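Local coordinates for gram-negative insecticidal protein (Chromobacterium piscinae, PDB 6FBM) that kills insects as a toxin, probably by perforating target membranes with its MACPF domain, and also carries a beta-tripod domain, at residues A[340-344]-A[421-425]; A[355-359]-A[480-484]. Residues are numbered along the deposited sequence.

How the contacts relate
Contacts 1 and 2 adjoin in the beta-rich C-terminal part of the chain, contact 1 buried and contact 2 partly buried, their centres about 11 Å apart. They share a sheet: strands 342-346 and 358-360 pair antiparallel, with F344 N to F358 O at 2.9 Å. Q357 of contact 2 ties this sheet to strand 421-426 of contact 1, its OE1 lying 2.7 Å from M422 N and packing 3.3 Å from V343 CB. F483 adds an apolar connection by touching both V343 and M422. Along the chain the segments alternate, 340-344, 355-359, 421-425, 480-484, so the two closures interlock; both centres lie on the same side of the chain's centre, about 41 and 31 Å from it.

Contact 1. Residues A[340-344]-A[421-425]; sequences DLAVF and VMMLA
Two extended segments from different antiparallel sheets face each other through four buried apolar side chains. Segment 340-344 enters strand 342-346, the middle strand of a three-stranded sheet, while 421-425 follows strand 421-426 and turns a corner at A425, where phi and psi are positive (72°/49°). The backbones are too far apart to pair: the nearest CA atoms, those of V343 and M422, are 7.0 Å apart, so the closure is made by side chains. On one side L341 and V343 point toward the partner, with A342 between them turned away; on the other M422 and L424 point toward it, with M423 turned away. Each of the four touches both residues opposite. The end of L341 (t, p) is a knob in the notch between M422 and L424: its CD2 is 3.9 Å from M422 CG and 3.9 Å from L424 CD1. M422 is folded in an mmm rotamer, which swings CE back to 4.0 Å from L341 CD2, so its thioether walls one flank of the knob. In return L424 (m, t) sends CD1 into the dip between L341 and V343, reaching V343 CG2 at 4.1 Å, while V343 (m) presents CG1 to M422 CG at 3.8 Å. L469 of strand 468-473 borders L341 and M422, and Q357 takes the backbone N of M422 in a hydrogen bond. The four side chains thus join the middle strand of the three-stranded sheet to strand 421-426 of a second antiparallel sheet by face-on apolar packing, consistent with this toxin's membership of the beta-tripod family.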
ATOM      1  N   ASP A 340      76.224 -53.574  -0.139  1.00 16.74           N
ATOM      2  CA  ASP A 340      74.877 -54.062  -0.369  1.00 16.28           C
ATOM      3  C   ASP A 340      73.923 -52.881  -0.110  1.00 15.14           C
ATOM      4  O   ASP A 340      74.158 -52.064   0.778  1.00 14.06           O
ATOM      5  CB  ASP A 340      74.527 -55.197   0.610  1.00 17.16           C
ATOM      6  CG  ASP A 340      75.297 -56.494   0.370  1.00 18.00           C
ATOM      7  OD1 ASP A 340      75.558 -56.858  -0.794  1.00 17.86           O
ATOM      8  OD2 ASP A 340      75.577 -57.189   1.390  1.00 19.95           O
ATOM      9  N   LEU A 341      72.846 -52.810  -0.882  1.00 14.21           N
ATOM     10  CA  LEU A 341      71.784 -51.832  -0.688  1.00 13.81           C
ATOM     11  C   LEU A 341      70.460 -52.544  -0.786  1.00 13.04           C
ATOM     12  O   LEU A 341      70.226 -53.279  -1.729  1.00 12.31           O
ATOM     13  CB  LEU A 341      71.798 -50.765  -1.782  1.00 14.00           C
ATOM     14  CG  LEU A 341      70.696 -49.709  -1.732  1.00 14.16           C
ATOM     15  CD1 LEU A 341      70.782 -48.915  -0.439  1.00 14.42           C
ATOM     16  CD2 LEU A 341      70.818 -48.802  -2.940  1.00 14.64           C
ATOM     17  N   ALA A 342      69.601 -52.319   0.200  1.00 12.38           N
ATOM     18  CA  ALA A 342      68.211 -52.675   0.080  1.00 11.87           C
ATOM     19  C   ALA A 342      67.380 -51.435   0.464  1.00 11.57           C
ATOM     20  O   ALA A 342      67.779 -50.626   1.332  1.00 11.68           O
ATOM     21  CB  ALA A 342      67.889 -53.854   0.958  1.00 11.92           C
ATOM     22  N   VAL A 343      66.242 -51.292  -0.217  1.00 10.29           N
ATOM     23  CA  VAL A 343      65.337 -50.199   0.029  1.00  9.89           C
ATOM     24  C   VAL A 343      63.957 -50.731   0.277  1.00  9.47           C
ATOM     25  O   VAL A 343      63.587 -51.809  -0.181  1.00  9.60           O
ATOM     26  CB  VAL A 343      65.303 -49.179  -1.119  1.00 10.14           C
ATOM     27  CG1 VAL A 343      66.641 -48.452  -1.214  1.00 10.17           C
ATOM     28  CG2 VAL A 343      64.922 -49.835  -2.452  1.00 10.13           C
ATOM     29  N   PHE A 344      63.199 -49.963   1.037  1.00  9.72           N
ATOM     30  CA  PHE A 344      61.891 -50.381   1.489  1.00  9.67           C
ATOM     31  C   PHE A 344      60.924 -49.205   1.375  1.00  9.74           C
ATOM     32  O   PHE A 344      61.258 -48.092   1.778  1.00 10.10           O
ATOM     33  CB  PHE A 344      61.961 -50.911   2.944  1.00  9.63           C
ATOM     34  CG  PHE A 344      62.776 -52.164   3.105  1.00  9.42           C
ATOM     35  CD1 PHE A 344      64.176 -52.126   3.082  1.00  9.43           C
ATOM     36  CD2 PHE A 344      62.158 -53.378   3.306  1.00  9.68           C
ATOM     37  CE1 PHE A 344      64.922 -53.269   3.219  1.00  9.63           C
ATOM     38  CE2 PHE A 344      62.902 -54.545   3.468  1.00  9.72           C
ATOM     39  CZ  PHE A 344      64.292 -54.493   3.422  1.00 10.02           C
ATOM     40  N   VAL A 421      64.258 -42.260  -4.124  1.00 10.23           N
ATOM     41  CA  VAL A 421      63.785 -43.607  -4.363  1.00 10.41           C
ATOM     42  C   VAL A 421      64.764 -44.304  -5.282  1.00 10.78           C
ATOM     43  O   VAL A 421      65.072 -43.800  -6.369  1.00 11.39           O
ATOM     44  CB  VAL A 421      62.423 -43.562  -5.062  1.00 10.19           C
ATOM     45  CG1 VAL A 421      61.973 -44.955  -5.444  1.00  9.88           C
ATOM     46  CG2 VAL A 421      61.400 -42.864  -4.170  1.00 10.28           C
ATOM     47  N   MET A 422      65.263 -45.448  -4.848  1.00 11.28           N
ATOM     48  CA  MET A 422      66.132 -46.266  -5.672  1.00 11.56           C
ATOM     49  C   MET A 422      65.271 -47.228  -6.445  1.00 12.02           C
ATOM     50  O   MET A 422      64.292 -47.737  -5.923  1.00 11.71           O
ATOM     51  CB  MET A 422      67.098 -47.076  -4.817  1.00 11.30           C
ATOM     52  CG  MET A 422      68.027 -46.247  -3.972  1.00 11.05           C
ATOM     53  SD  MET A 422      69.078 -45.136  -4.884  1.00 10.22           S
ATOM     54  CE  MET A 422      70.016 -46.245  -5.903  1.00 10.23           C
ATOM     55  N   MET A 423      65.680 -47.475  -7.682  1.00 13.36           N
ATOM     56  CA  MET A 423      65.104 -48.490  -8.543  1.00 14.37           C
ATOM     57  C   MET A 423      66.250 -49.428  -8.892  1.00 14.86           C
ATOM     58  O   MET A 423      67.187 -49.028  -9.586  1.00 16.52           O
ATOM     59  CB  MET A 423      64.503 -47.855  -9.804  1.00 14.54           C
ATOM     60  CG  MET A 423      63.332 -46.912  -9.534  1.00 14.77           C
ATOM     61  SD  MET A 423      61.882 -47.687  -8.793  1.00 14.82           S
ATOM     62  CE  MET A 423      61.196 -48.599 -10.176  1.00 13.54           C
ATOM     63  N   LEU A 424      66.164 -50.661  -8.406  1.00 15.09           N
ATOM     64  CA  LEU A 424      67.290 -51.584  -8.374  1.00 14.61           C
ATOM     65  C   LEU A 424      66.941 -52.894  -9.090  1.00 15.92           C
ATOM     66  O   LEU A 424      65.903 -53.507  -8.815  1.00 14.79           O
ATOM     67  CB  LEU A 424      67.692 -51.873  -6.934  1.00 13.85           C
ATOM     68  CG  LEU A 424      68.051 -50.662  -6.061  1.00 13.77           C
ATOM     69  CD1 LEU A 424      68.169 -51.060  -4.594  1.00 13.51           C
ATOM     70  CD2 LEU A 424      69.329 -49.980  -6.487  1.00 13.36           C
ATOM     71  N   ALA A 425      67.799 -53.274 -10.043  1.00 17.33           N
ATOM     72  CA  ALA A 425      67.753 -54.547 -10.740  1.00 19.65           C
ATOM     73  C   ALA A 425      66.582 -54.570 -11.704  1.00 21.74           C
ATOM     74  O   ALA A 425      65.801 -55.528 -11.736  1.00 21.22           O
ATOM     75  CB  ALA A 425      67.704 -55.713  -9.762  1.00 19.26           C
TER

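Contact 2. Residues A[355-359]-A[480-484]; sequences VGQFG and SSCFA
A loop shaped by an ST turn packs across the start of a strand here: 355-359 leads into strand 358-360, an outer strand of its three-stranded sheet, and crosses the loop 480-484 with end-to-end directions 87° apart. F358 and C482 have the nearest CA atoms, 5.2 Å apart. In the ST turn C482 N donates to S480 OG at 3.0 Å. The carbonyl of Q357 is the focus: its O accepts a CA-H...O contact from C482 CA (3.5 Å) and lies 3.3 Å from F483 CE1, and a water bridges Q357 O and F483 N, 3.0 Å from each. F483 (p) points CE1 at the backbone of 357-359, with F358 C at its ring edge, 3.9 Å from CE1. F358 (t) brings CD1 to 3.2 Å from S481 O. G356, almost fully extended (-179°/165°), sets its CA 3.7 Å from C482 SG (m), where any CB would clash. Beyond, Q357 OE1 bonds M422 N. This is loop-sheet packing, with F483 reaching between two sheets, in the part of the chain that probably forms the beta-tripod.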
ATOM      1  N   VAL A 355      56.715 -40.294   1.662  1.00  9.71           N
ATOM      2  CA  VAL A 355      57.627 -39.183   1.346  1.00  9.96           C
ATOM      3  C   VAL A 355      59.051 -39.609   0.963  1.00 10.48           C
ATOM      4  O   VAL A 355      59.837 -38.779   0.476  1.00 10.60           O
ATOM      5  CB  VAL A 355      57.691 -38.181   2.495  1.00  9.95           C
ATOM      6  CG1 VAL A 355      56.324 -37.545   2.667  1.00 10.12           C
ATOM      7  CG2 VAL A 355      58.162 -38.828   3.787  1.00  9.78           C
ATOM      8  N   GLY A 356      59.380 -40.895   1.158  1.00 10.98           N
ATOM      9  CA  GLY A 356      60.721 -41.399   0.884  1.00 10.94           C
ATOM     10  C   GLY A 356      60.845 -42.873   1.145  1.00 10.95           C
ATOM     11  O   GLY A 356      59.965 -43.466   1.769  1.00 11.81           O
ATOM     12  N   GLN A 357      61.926 -43.459   0.629  1.00 10.67           N
ATOM     13  CA  GLN A 357      62.298 -44.853   0.916  1.00 10.64           C
ATOM     14  C   GLN A 357      63.129 -44.933   2.159  1.00 10.32           C
ATOM     15  O   GLN A 357      63.865 -44.001   2.480  1.00 10.17           O
ATOM     16  CB  GLN A 357      63.114 -45.476  -0.221  1.00 10.51           C
ATOM     17  CG  GLN A 357      62.250 -46.274  -1.149  1.00 10.56           C
ATOM     18  CD  GLN A 357      62.979 -46.776  -2.343  1.00 10.63           C
ATOM     19  OE1 GLN A 357      64.140 -46.441  -2.580  1.00 10.84           O
ATOM     20  NE2 GLN A 357      62.300 -47.586  -3.124  1.00 10.65           N
ATOM     21  N   PHE A 358      63.024 -46.070   2.830  1.00  9.93           N
ATOM     22  CA  PHE A 358      64.009 -46.423   3.838  1.00 10.02           C
ATOM     23  C   PHE A 358      65.158 -47.179   3.162  1.00 10.34           C
ATOM     24  O   PHE A 358      64.897 -48.084   2.352  1.00 10.67           O
ATOM     25  CB  PHE A 358      63.407 -47.271   4.962  1.00  9.62           C
ATOM     26  CG  PHE A 358      64.328 -47.434   6.102  1.00  9.21           C
ATOM     27  CD1 PHE A 358      64.405 -46.449   7.078  1.00  9.27           C
ATOM     28  CD2 PHE A 358      65.200 -48.506   6.167  1.00  9.30           C
ATOM     29  CE1 PHE A 358      65.315 -46.547   8.129  1.00  9.17           C
ATOM     30  CE2 PHE A 358      66.111 -48.621   7.223  1.00  9.02           C
ATOM     31  CZ  PHE A 358      66.154 -47.644   8.197  1.00  9.02           C
ATOM     32  N   GLY A 359      66.397 -46.812   3.492  1.00 10.19           N
ATOM     33  CA  GLY A 359      67.578 -47.453   2.902  1.00 11.10           C
ATOM     34  C   GLY A 359      68.458 -48.189   3.896  1.00 11.70           C
ATOM     35  O   GLY A 359      68.599 -47.749   5.032  1.00 12.66           O
ATOM     36  N   SER A 480      65.311 -37.744  10.145  1.00 13.77           N
ATOM     37  CA  SER A 480      64.788 -38.374   8.935  1.00 13.06           C
ATOM     38  C   SER A 480      65.086 -39.853   8.881  1.00 12.70           C
ATOM     39  O   SER A 480      66.119 -40.285   9.375  1.00 12.59           O
ATOM     40  CB  SER A 480      65.373 -37.724   7.702  1.00 12.86           C
ATOM     41  OG  SER A 480      64.931 -38.375   6.534  1.00 12.86           O
ATOM     42  N   SER A 481      64.191 -40.619   8.264  1.00 12.71           N
ATOM     43  CA  SER A 481      64.413 -42.038   8.009  1.00 12.42           C
ATOM     44  C   SER A 481      64.645 -42.309   6.532  1.00 12.62           C
ATOM     45  O   SER A 481      64.568 -43.444   6.079  1.00 14.21           O
ATOM     46  CB  SER A 481      63.203 -42.828   8.501  1.00 12.23           C
ATOM     47  OG  SER A 481      62.864 -42.448   9.809  1.00 11.87           O
ATOM     48  N   CYS A 482      64.946 -41.263   5.781  1.00 12.54           N
ATOM     49  CA  CYS A 482      65.003 -41.319   4.341  1.00 12.65           C
ATOM     50  C   CYS A 482      66.403 -40.945   3.882  1.00 12.23           C
ATOM     51  O   CYS A 482      67.285 -40.618   4.707  1.00 11.27           O
ATOM     52  CB  CYS A 482      63.945 -40.358   3.798  1.00 13.27           C
ATOM     53  SG  CYS A 482      62.235 -40.892   4.170  1.00 13.03           S
ATOM     54  N   PHE A 483      66.611 -40.995   2.569  1.00 12.38           N
ATOM     55  CA  PHE A 483      67.911 -40.654   2.022  1.00 12.80           C
ATOM     56  C   PHE A 483      67.840 -39.673   0.870  1.00 12.81           C
ATOM     57  O   PHE A 483      66.771 -39.412   0.340  1.00 13.37           O
ATOM     58  CB  PHE A 483      68.680 -41.912   1.620  1.00 12.78           C
ATOM     59  CG  PHE A 483      67.931 -42.820   0.720  1.00 12.80           C
ATOM     60  CD1 PHE A 483      67.109 -43.795   1.250  1.00 13.23           C
ATOM     61  CD2 PHE A 483      68.070 -42.730  -0.656  1.00 12.73           C
ATOM     62  CE1 PHE A 483      66.415 -44.660   0.418  1.00 13.26           C
ATOM     63  CE2 PHE A 483      67.399 -43.600  -1.492  1.00 12.34           C
ATOM     64  CZ  PHE A 483      66.574 -44.560  -0.960  1.00 12.55           C
ATOM     65  N   ALA A 484      68.992 -39.120   0.521  1.00 12.64           N
ATOM     66  CA  ALA A 484      69.138 -38.248  -0.623  1.00 13.08           C
ATOM     67  C   ALA A 484      70.435 -38.621  -1.308  1.00 13.78           C
ATOM     68  O   ALA A 484      71.447 -38.786  -0.635  1.00 14.79           O
ATOM     69  CB  ALA A 484      69.201 -36.809  -0.160  1.00 12.85           C
TER
HETATM   70  O   HOH W   1      64.358 -41.615   0.761  1.00 20.45           O